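Local coordinates for protein ribokinase (Thermotoga maritima, PDB 1VM7) that probably phosphorylates D-ribose at O-5 with ATP and a divalent cation, most likely magnesium, yielding D-ribose 5-phosphate, at residues Ser23-Thr35 and Thr103-Arg117. Numbering follows the deposited sequence.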
# COMPACT_ATOMS: atom_id res chain seq x y z
N SER A 23 -13.99 6.12 6.03
CA SER A 23 -12.68 6.78 6.11
C SER A 23 -11.63 5.83 5.46
O SER A 23 -11.57 4.66 5.82
CB SER A 23 -12.23 6.99 7.55
OG SER A 23 -13.09 7.81 8.28
N ASN A 24 -10.81 6.33 4.53
CA ASN A 24 -9.83 5.55 3.77
C ASN A 24 -8.54 6.35 3.68
O ASN A 24 -8.58 7.60 3.62
CB ASN A 24 -10.42 5.33 2.37
CG ASN A 24 -9.61 4.41 1.50
OD1 ASN A 24 -9.61 3.17 1.69
ND2 ASN A 24 -8.94 5.00 0.48
N ILE A 25 -7.42 5.66 3.68
CA ILE A 25 -6.15 6.23 3.29
C ILE A 25 -5.95 5.85 1.85
O ILE A 25 -6.00 4.66 1.54
CB ILE A 25 -5.00 5.57 4.07
CG1 ILE A 25 -5.26 5.67 5.57
CG2 ILE A 25 -3.67 6.21 3.72
CD1 ILE A 25 -5.41 7.09 6.07
N ASP A 26 -5.70 6.83 0.98
CA ASP A 26 -5.36 6.52 -0.42
C ASP A 26 -3.85 6.53 -0.58
O ASP A 26 -3.20 7.57 -0.38
CB ASP A 26 -6.01 7.53 -1.36
CG ASP A 26 -7.50 7.34 -1.43
OD1 ASP A 26 -7.95 6.20 -1.34
OD2 ASP A 26 -8.22 8.32 -1.62
N ILE A 27 -3.31 5.37 -0.94
CA ILE A 27 -1.88 5.18 -1.08
C ILE A 27 -1.56 5.15 -2.57
O ILE A 27 -1.89 4.19 -3.27
CB ILE A 27 -1.38 3.89 -0.35
CG1 ILE A 27 -1.68 3.99 1.15
CG2 ILE A 27 0.12 3.67 -0.55
CD1 ILE A 27 -1.82 2.66 1.81
N VAL A 28 -0.93 6.24 -3.06
CA VAL A 28 -0.74 6.39 -4.49
C VAL A 28 0.68 5.99 -4.79
O VAL A 28 1.63 6.61 -4.30
CB VAL A 28 -1.03 7.82 -4.97
CG1 VAL A 28 -0.80 7.94 -6.49
CG2 VAL A 28 -2.47 8.22 -4.62
N LEU A 29 0.82 4.93 -5.58
CA LEU A 29 2.13 4.47 -5.98
C LEU A 29 2.32 4.84 -7.46
O LEU A 29 1.68 4.30 -8.34
CB LEU A 29 2.27 2.98 -5.76
CG LEU A 29 1.98 2.58 -4.32
CD1 LEU A 29 1.54 1.16 -4.24
CD2 LEU A 29 3.18 2.90 -3.45
N LYS A 30 3.21 5.79 -7.70
CA LYS A 30 3.56 6.27 -9.02
C LYS A 30 4.61 5.33 -9.61
O LYS A 30 5.68 5.14 -9.02
CB LYS A 30 4.14 7.66 -8.83
CG LYS A 30 4.15 8.53 -10.01
CD LYS A 30 4.05 9.99 -9.56
CE LYS A 30 2.58 10.42 -9.35
NZ LYS A 30 1.93 9.86 -8.14
N VAL A 31 4.29 4.74 -10.77
CA VAL A 31 5.19 3.81 -11.47
C VAL A 31 5.33 4.19 -12.93
O VAL A 31 4.54 4.94 -13.48
CB VAL A 31 4.70 2.33 -11.38
CG1 VAL A 31 4.79 1.82 -9.98
CG2 VAL A 31 3.28 2.17 -11.92
N ASP A 32 6.37 3.67 -13.56
CA ASP A 32 6.59 3.91 -14.99
C ASP A 32 5.47 3.25 -15.82
O ASP A 32 4.84 3.87 -16.67
CB ASP A 32 7.94 3.36 -15.41
CG ASP A 32 8.17 3.45 -16.88
OD1 ASP A 32 8.44 4.57 -17.37
OD2 ASP A 32 8.05 2.41 -17.55
N HIS A 33 5.23 1.99 -15.54
CA HIS A 33 4.28 1.22 -16.30
C HIS A 33 3.55 0.36 -15.29
O HIS A 33 4.02 0.18 -14.15
CB HIS A 33 5.03 0.36 -17.36
CG HIS A 33 6.14 -0.46 -16.78
ND1 HIS A 33 7.44 -0.02 -16.70
CD2 HIS A 33 6.12 -1.69 -16.20
CE1 HIS A 33 8.18 -0.93 -16.10
NE2 HIS A 33 7.40 -1.96 -15.79
N PHE A 34 2.38 -0.13 -15.68
CA PHE A 34 1.67 -1.02 -14.79
C PHE A 34 2.53 -2.26 -14.55
O PHE A 34 3.00 -2.90 -15.50
CB PHE A 34 0.30 -1.41 -15.36
CG PHE A 34 -0.75 -0.32 -15.20
CD1 PHE A 34 -1.13 0.10 -13.95
CD2 PHE A 34 -1.34 0.26 -16.32
CE1 PHE A 34 -2.08 1.10 -13.80
CE2 PHE A 34 -2.29 1.23 -16.18
CZ PHE A 34 -2.66 1.66 -14.91
N THR A 35 2.70 -2.60 -13.29
CA THR A 35 3.48 -3.77 -12.92
C THR A 35 2.82 -5.04 -13.49
O THR A 35 1.63 -5.28 -13.33
CB THR A 35 3.69 -3.89 -11.41
OG1 THR A 35 4.04 -2.61 -10.87
CG2 THR A 35 4.81 -4.91 -11.07
N THR A 103 -7.07 0.47 9.51
CA THR A 103 -7.84 1.53 8.92
C THR A 103 -7.99 1.18 7.45
O THR A 103 -7.07 0.64 6.86
CB THR A 103 -7.08 2.91 9.07
OG1 THR A 103 -6.86 3.21 10.46
CG2 THR A 103 -7.86 4.05 8.42
N GLY A 104 -9.14 1.48 6.85
CA GLY A 104 -9.39 1.18 5.45
C GLY A 104 -8.35 1.91 4.60
O GLY A 104 -7.89 3.04 4.95
N ARG A 105 -7.94 1.24 3.54
CA ARG A 105 -6.91 1.76 2.64
C ARG A 105 -7.16 1.36 1.19
O ARG A 105 -7.83 0.37 0.91
CB ARG A 105 -5.53 1.38 3.12
CG ARG A 105 -5.15 -0.06 3.20
CD ARG A 105 -3.97 -0.18 4.14
NE ARG A 105 -4.39 0.24 5.46
CZ ARG A 105 -3.61 0.42 6.53
NH1 ARG A 105 -2.30 0.20 6.50
NH2 ARG A 105 -4.17 0.82 7.66
N ALA A 106 -6.70 2.18 0.29
CA ALA A 106 -6.80 1.88 -1.14
C ALA A 106 -5.40 2.04 -1.69
O ALA A 106 -4.69 3.03 -1.40
CB ALA A 106 -7.77 2.78 -1.82
N PHE A 107 -4.98 1.04 -2.45
CA PHE A 107 -3.64 1.03 -3.06
C PHE A 107 -3.79 1.32 -4.53
O PHE A 107 -4.33 0.49 -5.29
CB PHE A 107 -3.00 -0.33 -2.88
CG PHE A 107 -2.85 -0.71 -1.45
CD1 PHE A 107 -3.87 -1.38 -0.78
CD2 PHE A 107 -1.70 -0.39 -0.76
CE1 PHE A 107 -3.71 -1.74 0.54
CE2 PHE A 107 -1.55 -0.78 0.58
CZ PHE A 107 -2.55 -1.45 1.21
N ILE A 108 -3.34 2.50 -4.92
CA ILE A 108 -3.63 3.06 -6.23
C ILE A 108 -2.33 3.09 -7.01
O ILE A 108 -1.40 3.82 -6.67
CB ILE A 108 -4.23 4.50 -6.13
CG1 ILE A 108 -5.47 4.53 -5.23
CG2 ILE A 108 -4.53 5.05 -7.56
CD1 ILE A 108 -5.85 5.91 -4.73
N GLU A 109 -2.25 2.27 -8.05
CA GLU A 109 -1.05 2.24 -8.91
C GLU A 109 -1.33 3.10 -10.10
O GLU A 109 -2.28 2.84 -10.80
CB GLU A 109 -0.73 0.80 -9.31
CG GLU A 109 0.49 0.63 -10.21
CD GLU A 109 0.85 -0.84 -10.50
OE1 GLU A 109 0.18 -1.78 -10.00
OE2 GLU A 109 1.85 -1.06 -11.22
N VAL A 110 -0.52 4.15 -10.31
CA VAL A 110 -0.67 5.11 -11.39
C VAL A 110 0.56 5.08 -12.29
O VAL A 110 1.68 5.31 -11.83
CB VAL A 110 -0.83 6.59 -10.88
CG1 VAL A 110 -1.39 7.43 -11.97
CG2 VAL A 110 -1.75 6.69 -9.73
N ASP A 111 0.37 4.80 -13.58
CA ASP A 111 1.51 4.76 -14.50
C ASP A 111 1.86 6.16 -15.03
O ASP A 111 1.29 7.16 -14.59
CB ASP A 111 1.36 3.68 -15.59
CG ASP A 111 0.40 4.06 -16.73
OD1 ASP A 111 -0.16 5.16 -16.74
OD2 ASP A 111 0.24 3.23 -17.66
N LYS A 112 2.83 6.26 -15.92
CA LYS A 112 3.29 7.58 -16.38
C LYS A 112 2.26 8.34 -17.23
O LYS A 112 2.41 9.56 -17.47
CB LYS A 112 4.59 7.45 -17.18
CG LYS A 112 4.50 6.61 -18.44
CD LYS A 112 5.80 6.66 -19.26
CE LYS A 112 5.71 5.80 -20.54
NZ LYS A 112 6.62 6.27 -21.66
N THR A 113 1.24 7.63 -17.70
CA THR A 113 0.18 8.24 -18.51
C THR A 113 -0.92 8.79 -17.58
O THR A 113 -1.77 9.54 -18.01
CB THR A 113 -0.41 7.21 -19.55
OG1 THR A 113 -1.28 6.26 -18.91
CG2 THR A 113 0.70 6.41 -20.25
N GLY A 114 -0.91 8.38 -16.31
CA GLY A 114 -1.93 8.84 -15.38
C GLY A 114 -3.08 7.86 -15.25
O GLY A 114 -3.98 8.05 -14.43
N GLN A 115 -3.04 6.78 -16.04
CA GLN A 115 -4.00 5.71 -15.89
C GLN A 115 -3.67 5.01 -14.60
O GLN A 115 -2.49 4.86 -14.24
CB GLN A 115 -3.99 4.72 -17.08
CG GLN A 115 -5.06 3.62 -16.90
CD GLN A 115 -5.35 2.75 -18.11
OE1 GLN A 115 -6.50 2.33 -18.30
NE2 GLN A 115 -4.32 2.45 -18.92
N ASN A 116 -4.71 4.55 -13.90
CA ASN A 116 -4.52 3.91 -12.61
C ASN A 116 -5.34 2.62 -12.49
O ASN A 116 -6.21 2.31 -13.32
CB ASN A 116 -4.85 4.91 -11.47
CG ASN A 116 -6.37 5.10 -11.25
OD1 ASN A 116 -7.15 4.14 -11.26
ND2 ASN A 116 -6.77 6.35 -11.03
N ARG A 117 -5.03 1.87 -11.44
CA ARG A 117 -5.88 0.77 -10.96
C ARG A 117 -5.72 0.70 -9.46
O ARG A 117 -4.76 1.25 -8.93
CB ARG A 117 -5.49 -0.58 -11.58
CG ARG A 117 -4.07 -0.99 -11.25
CD ARG A 117 -3.73 -2.28 -11.90
NE ARG A 117 -2.32 -2.60 -11.72
CZ ARG A 117 -1.60 -3.28 -12.60
NH1 ARG A 117 -2.15 -3.70 -13.75
NH2 ARG A 117 -0.31 -3.49 -12.37
O HOH W 1 -11.25 2.96 8.21
O HOH W 2 1.65 0.93 -18.12
O HOH W 3 -0.22 -5.03 -15.91
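The F34 ring has the D111 carboxylate over one face, and the E109 carbonyl oxygen and N116 N near its plane at the edge. F34 CD1 sits over the centre of one face of the R117 guanidinium, 3.6 Å above its plane. At the guanidinium edge, R117 NH2 donates in plane to T35 O (2.8 Å), on a lone pair, while NE and NH2 both grip E109 OE1 side-on from above the carboxylate plane, a salt bridge. The other oxygen, E109 OE2, accepts T35 N and T35 OG1 from opposite faces, each at 2.7 Å; the extended E109 chain, with CG anti to N (chi1 179°), carries it there. With an alanine at E109, the T35 amide and the R117 guanidinium would probably lose their shared acceptor group, leaving R117 freer to turn. The cluster closes one end of a regular parallel pairing: strands 24-30, holding the predicted substrate-binding N24, I25 and D26, and 105-110 run 16° apart, with I27 N to A106 O at 2.8 Å and I27 CD1 against F107 CE2 at 3.7 Å. In this four-stranded sheet, the PfkB lid, strands 40-51 and 116-121 flank the pair, helix 79-90 meets I25 and R105, and L29 packs on F107 of the second subunit.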